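Local coordinates for protein-glutamine deamidase Cif (Burkholderia pseudomallei, PDB 3GQM) that deamidates a specific glutamine side chain of host NEDD8 to glutamate, which shuts down cullin-RING ubiquitin ligases and inhibits the host cell cycle, at residues Y176-S180 with R191-I196; A108-F112 with H159-I163; L32-L37 with F262-Q266; E47-M53 with V272-G276. All coordinates share one frame; numbering follows the deposited sequence.

Contact 1 (Y176-S180 with R191-I196); sequences YIIQS and RVEDWI
The indole of Trp195 meets the 176-180 segment on one face and along one edge. Over the face lies the side chain of Gln179: its CG sits 4.0 Å from the centroid of the five-membered ring of Trp195, only 11° off the ring normal, a CH-pi contact, while NE2 of Gln179 lies over the same face, toward the rim of the six-membered ring, 3.3 Å from CZ3 of Trp195. The amide is turned almost perpendicular to the indole, 89° between planes, so this is not a stack. At the edge, NE1 of Trp195 donates to the backbone O of Ile177 at 2.8 Å; the acceptor is nearly coplanar with the indole, yet the nitrogen stands 65° out of the carbonyl plane and uses no lone pair direction. Ile177 adds its CB, 3.8 Å from CZ2 of Trp195.

With CG of Trp195 anti to the backbone N, the ring reaches from helix 192-199 to the strand. Nearer the helix start, Val192 CA makes a CA-H...O contact of 3.4 Å with Gln179 O, and the CB atoms of Ser180 and Val192 pack together. Ile178, whose CB is directed away from the helix, still brings CG2 to 4.2 Å from CD1 of Ile196.

Both polar ends of the Gln179 amide are engaged: OE1 is hydrogen-bonded to NE2 of His159, and NE2 of Gln179 is bonded to Leu233 O. Ser180 OG bonds to Ser107. Gln179 and His159 are inferred active-site residues together with Cys104, consistent with a papain-like Cys-His-Gln triad at the edge of the sheet.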
loop_
_atom_site.group_PDB
_atom_site.type_symbol
_atom_site.label_atom_id
_atom_site.label_comp_id
_atom_site.label_asym_id
_atom_site.label_seq_id
_atom_site.Cartn_x
_atom_site.Cartn_y
_atom_site.Cartn_z
ATOM N N TYR A 176 1.323 -2.551 -11.462
ATOM C CA TYR A 176 1.091 -3.572 -10.470
ATOM C C TYR A 176 0.385 -2.934 -9.259
ATOM O O TYR A 176 0.568 -1.732 -8.997
ATOM C CB TYR A 176 2.437 -4.123 -10.013
ATOM C CG TYR A 176 3.249 -4.670 -11.165
ATOM C CD1 TYR A 176 3.035 -5.979 -11.626
ATOM C CD2 TYR A 176 4.194 -3.891 -11.799
ATOM C CE1 TYR A 176 3.776 -6.505 -12.668
ATOM C CE2 TYR A 176 4.934 -4.394 -12.870
ATOM C CZ TYR A 176 4.728 -5.717 -13.286
ATOM O OH TYR A 176 5.435 -6.211 -14.350
ATOM N N ILE A 177 -0.398 -3.733 -8.535
ATOM C CA ILE A 177 -1.074 -3.286 -7.323
ATOM C C ILE A 177 -0.306 -3.723 -6.082
ATOM O O ILE A 177 0.133 -4.866 -5.982
ATOM C CB ILE A 177 -2.559 -3.830 -7.224
ATOM C CG1 ILE A 177 -3.347 -3.447 -8.504
ATOM C CG2 ILE A 177 -3.295 -3.350 -5.837
ATOM C CD1 ILE A 177 -3.571 -1.929 -8.598
ATOM N N ILE A 178 -0.176 -2.812 -5.126
ATOM C CA ILE A 178 0.252 -3.170 -3.776
ATOM C C ILE A 178 -0.826 -2.667 -2.791
ATOM O O ILE A 178 -1.214 -1.512 -2.851
ATOM C CB ILE A 178 1.625 -2.544 -3.461
ATOM C CG1 ILE A 178 2.632 -2.893 -4.568
ATOM C CG2 ILE A 178 2.169 -2.994 -2.060
ATOM C CD1 ILE A 178 4.058 -2.312 -4.351
ATOM N N GLN A 179 -1.342 -3.538 -1.928
ATOM C CA GLN A 179 -2.387 -3.126 -0.968
ATOM C C GLN A 179 -2.441 -4.107 0.179
ATOM O O GLN A 179 -1.890 -5.236 0.090
ATOM C CB GLN A 179 -3.761 -3.149 -1.673
ATOM C CG GLN A 179 -4.218 -4.631 -1.947
ATOM C CD GLN A 179 -5.649 -4.713 -2.530
ATOM O OE1 GLN A 179 -6.510 -3.849 -2.255
ATOM N NE2 GLN A 179 -5.901 -5.755 -3.341
ATOM N N SER A 180 -3.117 -3.704 1.258
ATOM C CA SER A 180 -3.654 -4.677 2.212
ATOM C C SER A 180 -5.088 -4.193 2.420
ATOM O O SER A 180 -5.370 -3.073 2.058
ATOM C CB SER A 180 -2.907 -4.594 3.543
ATOM O OG SER A 180 -3.058 -3.283 4.088
ATOM N N ARG A 191 -4.243 -9.636 3.455
ATOM C CA ARG A 191 -3.004 -9.236 4.109
ATOM C C ARG A 191 -2.061 -8.768 2.989
ATOM O O ARG A 191 -2.096 -9.336 1.910
ATOM C CB ARG A 191 -2.374 -10.463 4.809
ATOM C CG ARG A 191 -3.092 -10.857 6.114
ATOM C CD ARG A 191 -2.724 -12.280 6.534
ATOM N NE ARG A 191 -1.341 -12.383 6.972
ATOM C CZ ARG A 191 -0.421 -13.202 6.458
ATOM N NH1 ARG A 191 -0.711 -14.019 5.445
ATOM N NH2 ARG A 191 0.807 -13.196 6.964
ATOM N N VAL A 192 -1.211 -7.782 3.250
ATOM C CA VAL A 192 -0.215 -7.366 2.223
ATOM C C VAL A 192 0.684 -8.568 1.794
ATOM O O VAL A 192 0.930 -8.781 0.600
ATOM C CB VAL A 192 0.614 -6.115 2.665
ATOM C CG1 VAL A 192 1.593 -6.443 3.865
ATOM C CG2 VAL A 192 1.349 -5.506 1.493
ATOM N N GLU A 193 1.069 -9.414 2.760
ATOM C CA GLU A 193 1.948 -10.565 2.433
ATOM C C GLU A 193 1.309 -11.498 1.417
ATOM O O GLU A 193 1.991 -11.945 0.515
ATOM C CB GLU A 193 2.337 -11.368 3.677
ATOM C CG GLU A 193 3.073 -10.509 4.729
ATOM C CD GLU A 193 2.161 -9.984 5.826
ATOM O OE1 GLU A 193 0.987 -9.626 5.571
ATOM O OE2 GLU A 193 2.656 -9.915 6.971
ATOM N N ASP A 194 0.017 -11.810 1.597
ATOM C CA ASP A 194 -0.704 -12.704 0.704
ATOM C C ASP A 194 -0.884 -12.018 -0.630
ATOM O O ASP A 194 -0.668 -12.622 -1.680
ATOM C CB ASP A 194 -2.068 -13.123 1.316
ATOM C CG ASP A 194 -1.901 -14.037 2.536
ATOM O OD1 ASP A 194 -0.928 -14.831 2.553
ATOM O OD2 ASP A 194 -2.686 -13.970 3.498
ATOM N N TRP A 195 -1.277 -10.747 -0.599
ATOM C CA TRP A 195 -1.462 -10.006 -1.848
ATOM C C TRP A 195 -0.190 -10.030 -2.690
ATOM O O TRP A 195 -0.215 -10.359 -3.905
ATOM C CB TRP A 195 -1.894 -8.550 -1.628
ATOM C CG TRP A 195 -2.069 -7.872 -2.968
ATOM C CD1 TRP A 195 -1.144 -7.088 -3.634
ATOM C CD2 TRP A 195 -3.171 -8.026 -3.856
ATOM N NE1 TRP A 195 -1.633 -6.713 -4.869
ATOM C CE2 TRP A 195 -2.888 -7.262 -5.020
ATOM C CE3 TRP A 195 -4.383 -8.744 -3.790
ATOM C CZ2 TRP A 195 -3.775 -7.194 -6.094
ATOM C CZ3 TRP A 195 -5.274 -8.649 -4.842
ATOM C CH2 TRP A 195 -4.968 -7.883 -5.985
ATOM N N ILE A 196 0.921 -9.669 -2.055
ATOM C CA ILE A 196 2.197 -9.637 -2.767
ATOM C C ILE A 196 2.564 -11.049 -3.243
ATOM O O ILE A 196 2.945 -11.243 -4.378
ATOM C CB ILE A 196 3.303 -8.970 -1.908
ATOM C CG1 ILE A 196 3.032 -7.458 -1.861
ATOM C CG2 ILE A 196 4.727 -9.336 -2.480
ATOM C CD1 ILE A 196 3.919 -6.688 -0.898
#

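Contact 2 (A108-F112 with H159-I163); sequences ANNIF and HKFLI
Leu162 of strand 159-165 is wedged against Ala108, Ile111 and Phe112 of helix 104-116, the helix-on-sheet packing of a papain-like core, consistent with the family's place in that clan. The axes of the two short segments approach to 8.2 Å, with 24° between their directions.

The apolar part rests on the two methyls of Leu162. CD1 of Leu162 presses on CG2 of Ile111 at 3.5 Å, tighter than an ordinary carbon contact. CD2 of Leu162 packs 3.9 Å from CB of Ala108, and lies at the edge of the Phe112 ring, near its plane. Ala108, with just a methyl, lets the backbones come close: its CA is 5.3 Å from that of Phe161. Other strands extend the cluster, through Ile151 and Ile178.

The polar part lies toward the active-site end, where the preceding residue His159 and the helix residue Cys104 are inferred to be catalytic. Lys160 is extended along its whole length and crosses Asn109 at about a right angle. NZ of Lys160 donates to OD1 of Asn109 at 3.1 Å, in the carbonyl plane and on a lone pair (C=O...N angle 113°). A water bridges the same two side chains, accepting from NZ of Lys160 at 2.6 Å and from ND2 of Asn109 at 2.7 Å.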
loop_
_atom_site.group_PDB
_atom_site.type_symbol
_atom_site.label_atom_id
_atom_site.label_comp_id
_atom_site.label_asym_id
_atom_site.label_seq_id
_atom_site.Cartn_x
_atom_site.Cartn_y
_atom_site.Cartn_z
ATOM N N ALA A 108 0.008 1.178 2.541
ATOM C CA ALA A 108 0.272 2.035 1.403
ATOM C C ALA A 108 1.231 3.183 1.781
ATOM O O ALA A 108 2.159 3.502 1.019
ATOM C CB ALA A 108 -1.063 2.603 0.801
ATOM N N ASN A 109 0.989 3.835 2.910
ATOM C CA ASN A 109 1.845 4.943 3.332
ATOM C C ASN A 109 3.323 4.505 3.517
ATOM O O ASN A 109 4.216 5.134 3.020
ATOM C CB ASN A 109 1.297 5.595 4.612
ATOM C CG ASN A 109 0.090 6.474 4.360
ATOM O OD1 ASN A 109 -0.190 6.887 3.234
ATOM N ND2 ASN A 109 -0.665 6.710 5.396
ATOM N N ASN A 110 3.540 3.401 4.201
ATOM C CA ASN A 110 4.888 2.893 4.452
ATOM C C ASN A 110 5.620 2.287 3.255
ATOM O O ASN A 110 6.807 2.563 3.057
ATOM C CB ASN A 110 4.842 1.937 5.640
ATOM C CG ASN A 110 4.729 2.719 6.947
ATOM O OD1 ASN A 110 5.580 3.572 7.210
ATOM N ND2 ASN A 110 3.637 2.510 7.721
ATOM N N ILE A 111 4.920 1.486 2.439
ATOM C CA ILE A 111 5.555 0.981 1.196
ATOM C C ILE A 111 5.855 2.120 0.209
ATOM O O ILE A 111 6.887 2.094 -0.503
ATOM C CB ILE A 111 4.712 -0.146 0.530
ATOM C CG1 ILE A 111 4.775 -1.424 1.419
ATOM C CG2 ILE A 111 5.220 -0.391 -0.911
ATOM C CD1 ILE A 111 3.609 -2.432 1.186
ATOM N N PHE A 112 4.980 3.120 0.178
ATOM C CA PHE A 112 5.260 4.347 -0.579
ATOM C C PHE A 112 6.590 5.020 -0.136
ATOM O O PHE A 112 7.403 5.384 -0.996
ATOM C CB PHE A 112 4.117 5.360 -0.415
ATOM C CG PHE A 112 4.287 6.642 -1.237
ATOM C CD1 PHE A 112 3.735 6.730 -2.541
ATOM C CD2 PHE A 112 5.006 7.750 -0.707
ATOM C CE1 PHE A 112 3.885 7.885 -3.328
ATOM C CE2 PHE A 112 5.160 8.937 -1.459
ATOM C CZ PHE A 112 4.601 9.009 -2.780
ATOM N N HIS A 159 -10.807 3.061 0.559
ATOM C CA HIS A 159 -9.596 2.220 0.470
ATOM C C HIS A 159 -8.443 3.035 -0.026
ATOM O O HIS A 159 -8.614 3.943 -0.806
ATOM C CB HIS A 159 -9.877 1.012 -0.453
ATOM C CG HIS A 159 -8.787 -0.028 -0.526
ATOM N ND1 HIS A 159 -8.101 -0.503 0.581
ATOM C CD2 HIS A 159 -8.362 -0.775 -1.577
ATOM C CE1 HIS A 159 -7.264 -1.455 0.205
ATOM N NE2 HIS A 159 -7.387 -1.628 -1.108
ATOM N N LYS A 160 -7.272 2.698 0.466
ATOM C CA LYS A 160 -6.003 3.299 0.084
ATOM C C LYS A 160 -5.117 2.154 -0.424
ATOM O O LYS A 160 -5.074 1.074 0.189
ATOM C CB LYS A 160 -5.368 3.937 1.331
ATOM C CG LYS A 160 -4.516 5.125 1.001
ATOM C CD LYS A 160 -4.255 6.011 2.237
ATOM C CE LYS A 160 -3.356 7.181 1.855
ATOM N NZ LYS A 160 -3.052 8.074 3.042
ATOM N N PHE A 161 -4.427 2.371 -1.545
ATOM C CA PHE A 161 -3.603 1.333 -2.138
ATOM C C PHE A 161 -2.599 2.000 -3.092
ATOM O O PHE A 161 -2.692 3.166 -3.403
ATOM C CB PHE A 161 -4.475 0.242 -2.853
ATOM C CG PHE A 161 -5.248 0.746 -4.059
ATOM C CD1 PHE A 161 -4.725 0.628 -5.333
ATOM C CD2 PHE A 161 -6.535 1.282 -3.912
ATOM C CE1 PHE A 161 -5.440 1.090 -6.478
ATOM C CE2 PHE A 161 -7.277 1.726 -5.015
ATOM C CZ PHE A 161 -6.715 1.629 -6.329
ATOM N N LEU A 162 -1.640 1.238 -3.561
ATOM C CA LEU A 162 -0.621 1.771 -4.451
ATOM C C LEU A 162 -0.718 1.117 -5.838
ATOM O O LEU A 162 -1.048 -0.048 -5.949
ATOM C CB LEU A 162 0.753 1.470 -3.862
ATOM C CG LEU A 162 1.101 1.954 -2.447
ATOM C CD1 LEU A 162 2.584 1.568 -2.101
ATOM C CD2 LEU A 162 0.986 3.463 -2.392
ATOM N N ILE A 163 -0.420 1.913 -6.858
ATOM C CA ILE A 163 -0.159 1.436 -8.194
ATOM C C ILE A 163 1.321 1.668 -8.491
ATOM O O ILE A 163 1.762 2.806 -8.484
ATOM C CB ILE A 163 -0.993 2.213 -9.234
ATOM C CG1 ILE A 163 -2.488 2.008 -8.933
ATOM C CG2 ILE A 163 -0.668 1.668 -10.611
ATOM C CD1 ILE A 163 -3.421 3.089 -9.466
HETATM O O HOH W 1 -3.205 7.585 5.592
#

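Contact 3 (L32-L37 with F262-Q266); sequences LRKATL and FRQFQ
Phe262 and Phe265, one helical turn apart, carry most of this helix-helix contact. Phe262 points its rim at the other backbone: CZ of Phe262 lies 3.7 Å from Arg33 N, which is near the ring plane, and CE1 of Phe262 packs 3.9 Å from CB of Arg33. Phe265 is met in two ways. CG2 of Thr36 stands over one face, offset toward the rim, 4.2 Å from CZ of Phe265, whereas CD2 of Leu37 comes to the edge, 3.7 Å from that same CZ. On the outer side, the amide NE2 of Gln266 passes CB of Leu32 at 3.8 Å and OG1 of Thr36 at 3.6 Å, without a hydrogen bond.

What fixes Thr36 is its own helix. OG1, opposite the carbonyl carbon across CA-CB (chi1 -62°), donates to Leu32 O at 3.1 Å; that oxygen also accepts from Thr36 N. The rotation sends CG2 toward Phe265. Further out, the extended Arg33 carries its guanidinium past CD1 of Leu37, which covers part of one face, to a salt bridge with Asp164 and a cation-pi contact with Tyr176.

Segments 32-37 and 262-266 run in the same general direction, their axes crossing at 24°; Phe265 also touches Leu114 and Met115 of helix 104-116, and Arg33 links the pair to strands 159-165 and 176-178.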
loop_
_atom_site.group_PDB
_atom_site.type_symbol
_atom_site.label_atom_id
_atom_site.label_comp_id
_atom_site.label_asym_id
_atom_site.label_seq_id
_atom_site.Cartn_x
_atom_site.Cartn_y
_atom_site.Cartn_z
ATOM N N LEU A 32 13.627 -8.789 -10.555
ATOM C CA LEU A 32 14.287 -8.292 -9.331
ATOM C C LEU A 32 13.274 -7.697 -8.330
ATOM O O LEU A 32 13.372 -7.899 -7.130
ATOM C CB LEU A 32 15.299 -7.205 -9.691
ATOM C CG LEU A 32 16.541 -7.671 -10.492
ATOM C CD1 LEU A 32 17.319 -6.469 -10.966
ATOM C CD2 LEU A 32 17.393 -8.558 -9.641
ATOM N N ARG A 33 12.352 -6.904 -8.863
ATOM C CA ARG A 33 11.234 -6.305 -8.110
ATOM C C ARG A 33 10.562 -7.427 -7.333
ATOM O O ARG A 33 10.399 -7.368 -6.089
ATOM C CB ARG A 33 10.260 -5.654 -9.128
ATOM C CG ARG A 33 9.096 -4.912 -8.521
ATOM C CD ARG A 33 8.155 -4.284 -9.592
ATOM N NE ARG A 33 6.968 -3.786 -8.887
ATOM C CZ ARG A 33 5.944 -4.529 -8.490
ATOM N NH1 ARG A 33 5.870 -5.825 -8.811
ATOM N NH2 ARG A 33 4.934 -3.950 -7.836
ATOM N N LYS A 34 10.232 -8.489 -8.041
ATOM C CA LYS A 34 9.537 -9.627 -7.410
ATOM C C LYS A 34 10.325 -10.218 -6.246
ATOM O O LYS A 34 9.781 -10.462 -5.153
ATOM C CB LYS A 34 9.189 -10.669 -8.488
ATOM C CG LYS A 34 8.658 -12.001 -7.947
ATOM C CD LYS A 34 8.218 -12.819 -9.145
ATOM C CE LYS A 34 8.147 -14.306 -8.839
ATOM N NZ LYS A 34 6.975 -14.623 -7.973
ATOM N N ALA A 35 11.624 -10.438 -6.478
ATOM C CA ALA A 35 12.504 -10.882 -5.413
ATOM C C ALA A 35 12.663 -9.902 -4.247
ATOM O O ALA A 35 12.718 -10.322 -3.130
ATOM C CB ALA A 35 13.903 -11.276 -5.983
ATOM N N THR A 36 12.783 -8.612 -4.505
ATOM C CA THR A 36 12.852 -7.628 -3.429
ATOM C C THR A 36 11.564 -7.704 -2.566
ATOM O O THR A 36 11.590 -7.873 -1.310
ATOM C CB THR A 36 13.021 -6.191 -4.027
ATOM O OG1 THR A 36 14.239 -6.115 -4.760
ATOM C CG2 THR A 36 13.061 -5.085 -2.946
ATOM N N LEU A 37 10.421 -7.625 -3.240
ATOM C CA LEU A 37 9.144 -7.686 -2.531
ATOM C C LEU A 37 9.061 -8.995 -1.750
ATOM O O LEU A 37 8.693 -8.957 -0.594
ATOM C CB LEU A 37 7.960 -7.492 -3.485
ATOM C CG LEU A 37 7.803 -6.066 -4.049
ATOM C CD1 LEU A 37 6.826 -6.049 -5.247
ATOM C CD2 LEU A 37 7.416 -5.000 -3.006
ATOM N N PHE A 262 14.670 2.854 -8.760
ATOM C CA PHE A 262 14.602 1.423 -8.453
ATOM C C PHE A 262 15.680 0.830 -7.540
ATOM O O PHE A 262 15.395 -0.032 -6.696
ATOM C CB PHE A 262 14.494 0.599 -9.744
ATOM C CG PHE A 262 14.277 -0.842 -9.493
ATOM C CD1 PHE A 262 13.006 -1.298 -9.098
ATOM C CD2 PHE A 262 15.342 -1.749 -9.618
ATOM C CE1 PHE A 262 12.794 -2.646 -8.819
ATOM C CE2 PHE A 262 15.159 -3.103 -9.357
ATOM C CZ PHE A 262 13.890 -3.568 -8.961
ATOM N N ARG A 263 16.926 1.221 -7.732
ATOM C CA ARG A 263 18.002 0.684 -6.862
ATOM C C ARG A 263 17.878 1.196 -5.443
ATOM O O ARG A 263 18.222 0.489 -4.507
ATOM C CB ARG A 263 19.409 1.061 -7.380
ATOM C CG ARG A 263 19.794 0.345 -8.678
ATOM C CD ARG A 263 21.313 0.587 -8.952
ATOM N NE ARG A 263 21.727 0.110 -10.267
ATOM C CZ ARG A 263 21.820 -1.185 -10.585
ATOM N NH1 ARG A 263 22.204 -1.531 -11.802
ATOM N NH2 ARG A 263 21.536 -2.124 -9.684
ATOM N N GLN A 264 17.405 2.424 -5.287
ATOM C CA GLN A 264 17.193 2.993 -3.908
ATOM C C GLN A 264 16.132 2.200 -3.196
ATOM O O GLN A 264 16.323 1.829 -2.010
ATOM C CB GLN A 264 16.791 4.482 -3.945
ATOM C CG GLN A 264 16.961 5.176 -2.593
ATOM C CD GLN A 264 18.351 4.914 -1.970
ATOM O OE1 GLN A 264 19.374 5.078 -2.611
ATOM N NE2 GLN A 264 18.370 4.476 -0.739
ATOM N N PHE A 265 15.037 1.898 -3.936
ATOM C CA PHE A 265 13.972 1.008 -3.420
ATOM C C PHE A 265 14.523 -0.342 -2.901
ATOM O O PHE A 265 14.227 -0.787 -1.775
ATOM C CB PHE A 265 12.877 0.773 -4.491
ATOM C CG PHE A 265 11.850 -0.310 -4.119
ATOM C CD1 PHE A 265 11.397 -0.468 -2.808
ATOM C CD2 PHE A 265 11.315 -1.141 -5.099
ATOM C CE1 PHE A 265 10.496 -1.466 -2.469
ATOM C CE2 PHE A 265 10.387 -2.145 -4.773
ATOM C CZ PHE A 265 9.965 -2.303 -3.461
ATOM N N GLN A 266 15.296 -0.998 -3.754
ATOM C CA GLN A 266 15.922 -2.281 -3.413
ATOM C C GLN A 266 16.783 -2.094 -2.203
ATOM O O GLN A 266 16.750 -2.883 -1.279
ATOM C CB GLN A 266 16.802 -2.745 -4.560
ATOM C CG GLN A 266 16.039 -3.176 -5.785
ATOM C CD GLN A 266 16.996 -3.806 -6.777
ATOM O OE1 GLN A 266 17.809 -3.119 -7.389
ATOM N NE2 GLN A 266 16.917 -5.103 -6.924
#

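Contact 4 (E47-M53 with V272-G276); sequences ESSNRVM and VAGLG
The C-terminal end of the chain, where helix 262-273 gives way to a turn and the last residues, folds against the short helix 47-53. Gly274 is the first residue to leave helical angles, and the closest pair of CA atoms, those of Ser49 and Leu275, is 4.9 Å apart. Ser49 makes the polar link: its OG donates to Val272 O at 2.6 Å, with a C=O...O angle of 148° and the donor tilted 23° from the carbonyl plane. OG stands opposite the carbonyl carbon about CA-CB (chi1 -73°), which directs it at the last turn of the other helix.

Apolar groups flank this bond. Leu275, whose position in the model is less certain, packs CD2 alongside the helix backbone at Ser48 and Ser49. On the other side Val272 offers CG2 to CG1 of Val52 at 4.1 Å, and its CG1 to SD of Met53 at 4.2 Å. Val52 CG2 also touches the backbone O of Gly276, 3.7 Å away. Met53 and Val272 both continue onto Leu114 of helix 104-116.

Val272 O, near the C-terminal end of its helix, is gripped by the Ser49 hydroxyl and, weakly, by Gly276 N. The buried hydroxyl is therefore satisfied by a carbonyl at a helix end, and its bond ties the end of the chain to helix 47-53.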
loop_
_atom_site.group_PDB
_atom_site.type_symbol
_atom_site.label_atom_id
_atom_site.label_comp_id
_atom_site.label_asym_id
_atom_site.label_seq_id
_atom_site.Cartn_x
_atom_site.Cartn_y
_atom_site.Cartn_z
ATOM N N GLU A 47 10.837 -9.154 14.363
ATOM C CA GLU A 47 10.345 -8.077 15.220
ATOM C C GLU A 47 10.869 -6.742 14.736
ATOM O O GLU A 47 10.094 -5.824 14.498
ATOM C CB GLU A 47 10.737 -8.316 16.682
ATOM C CG GLU A 47 9.844 -7.619 17.651
ATOM C CD GLU A 47 10.355 -7.674 19.099
ATOM O OE1 GLU A 47 11.176 -8.564 19.449
ATOM O OE2 GLU A 47 9.930 -6.810 19.891
ATOM N N SER A 48 12.177 -6.643 14.551
ATOM C CA SER A 48 12.768 -5.388 14.175
ATOM C C SER A 48 12.288 -4.931 12.787
ATOM O O SER A 48 11.888 -3.788 12.610
ATOM C CB SER A 48 14.285 -5.469 14.286
ATOM O OG SER A 48 14.644 -5.853 15.622
ATOM N N SER A 49 12.271 -5.848 11.831
ATOM C CA SER A 49 11.773 -5.539 10.478
ATOM C C SER A 49 10.302 -5.067 10.532
ATOM O O SER A 49 9.974 -4.001 10.004
ATOM C CB SER A 49 11.916 -6.764 9.558
ATOM O OG SER A 49 13.282 -6.949 9.238
ATOM N N ASN A 50 9.457 -5.858 11.195
ATOM C CA ASN A 50 8.033 -5.542 11.335
ATOM C C ASN A 50 7.775 -4.120 11.887
ATOM O O ASN A 50 7.031 -3.341 11.293
ATOM C CB ASN A 50 7.319 -6.622 12.153
ATOM C CG ASN A 50 5.808 -6.491 12.120
ATOM O OD1 ASN A 50 5.239 -5.669 12.827
ATOM N ND2 ASN A 50 5.140 -7.332 11.337
ATOM N N ARG A 51 8.387 -3.788 13.014
ATOM C CA ARG A 51 8.211 -2.455 13.656
ATOM C C ARG A 51 8.754 -1.282 12.843
ATOM O O ARG A 51 8.174 -0.183 12.830
ATOM C CB ARG A 51 8.877 -2.448 15.036
ATOM C CG ARG A 51 8.240 -3.426 15.993
ATOM C CD ARG A 51 8.244 -2.885 17.410
ATOM N NE ARG A 51 8.400 -3.977 18.368
ATOM C CZ ARG A 51 7.432 -4.810 18.737
ATOM N NH1 ARG A 51 6.200 -4.671 18.243
ATOM N NH2 ARG A 51 7.696 -5.781 19.606
ATOM N N VAL A 52 9.883 -1.500 12.184
ATOM C CA VAL A 52 10.434 -0.485 11.295
ATOM C C VAL A 52 9.541 -0.277 10.041
ATOM O O VAL A 52 9.318 0.843 9.616
ATOM C CB VAL A 52 11.923 -0.785 10.952
ATOM C CG1 VAL A 52 12.387 0.004 9.749
ATOM C CG2 VAL A 52 12.833 -0.462 12.194
ATOM N N MET A 53 8.998 -1.353 9.501
ATOM C CA MET A 53 8.118 -1.289 8.301
ATOM C C MET A 53 6.767 -0.601 8.632
ATOM O O MET A 53 6.388 0.363 7.965
ATOM C CB MET A 53 7.890 -2.700 7.734
ATOM C CG MET A 53 7.449 -2.761 6.282
ATOM S SD MET A 53 8.534 -1.759 5.214
ATOM C CE MET A 53 7.281 -0.855 4.316
ATOM N N VAL A 272 15.798 -2.907 5.504
ATOM C CA VAL A 272 14.706 -3.266 6.389
ATOM C C VAL A 272 14.660 -4.763 6.590
ATOM O O VAL A 272 14.503 -5.246 7.728
ATOM C CB VAL A 272 13.307 -2.725 5.884
ATOM C CG1 VAL A 272 12.170 -3.296 6.773
ATOM C CG2 VAL A 272 13.288 -1.189 5.886
ATOM N N ALA A 273 14.814 -5.501 5.490
ATOM C CA ALA A 273 14.886 -6.934 5.576
ATOM C C ALA A 273 16.118 -7.401 6.369
ATOM O O ALA A 273 16.143 -8.527 6.825
ATOM C CB ALA A 273 14.835 -7.603 4.174
ATOM N N GLY A 274 17.132 -6.555 6.520
ATOM C CA GLY A 274 18.388 -6.990 7.169
ATOM C C GLY A 274 18.137 -7.298 8.640
ATOM O O GLY A 274 19.079 -7.357 9.451
ATOM N N LEU A 275 16.857 -7.525 8.946
ATOM C CA LEU A 275 16.287 -7.506 10.287
ATOM C C LEU A 275 16.902 -6.347 10.985
ATOM O O LEU A 275 17.510 -6.497 12.055
ATOM C CB LEU A 275 16.442 -8.827 11.054
ATOM C CG LEU A 275 15.524 -9.217 12.257
ATOM C CD1 LEU A 275 16.203 -9.037 13.609
ATOM C CD2 LEU A 275 14.091 -8.631 12.278
ATOM N N GLY A 276 16.741 -5.194 10.341
ATOM C CA GLY A 276 17.197 -3.913 10.833
ATOM C C GLY A 276 16.513 -2.797 10.079
ATOM O O GLY A 276 15.343 -2.479 10.335
#

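From the N terminus, helix 29-42 enters contact 3 and helix 47-53 enters contact 4; both wait for the last helix, 262-273, to close them, contact 3 first at its start and contact 4 at its end. Their segments alternate, so these two long loops cross. Within both lie contacts 2 and 1 in series: contact 2 closes when strand 159-165 meets helix 104-116, then contact 1 when helix 192-199 returns to strand 176-178. A backbone bond between Ile178 and Leu162 joins them. Ile196 of contact 1 packs on Leu37 of contact 3, and Met53 of contact 4 touches Asn110 and Ile111 of contact 2, tying helices 29-42, 47-53 and 262-273 to the probable active site's sheet and helix.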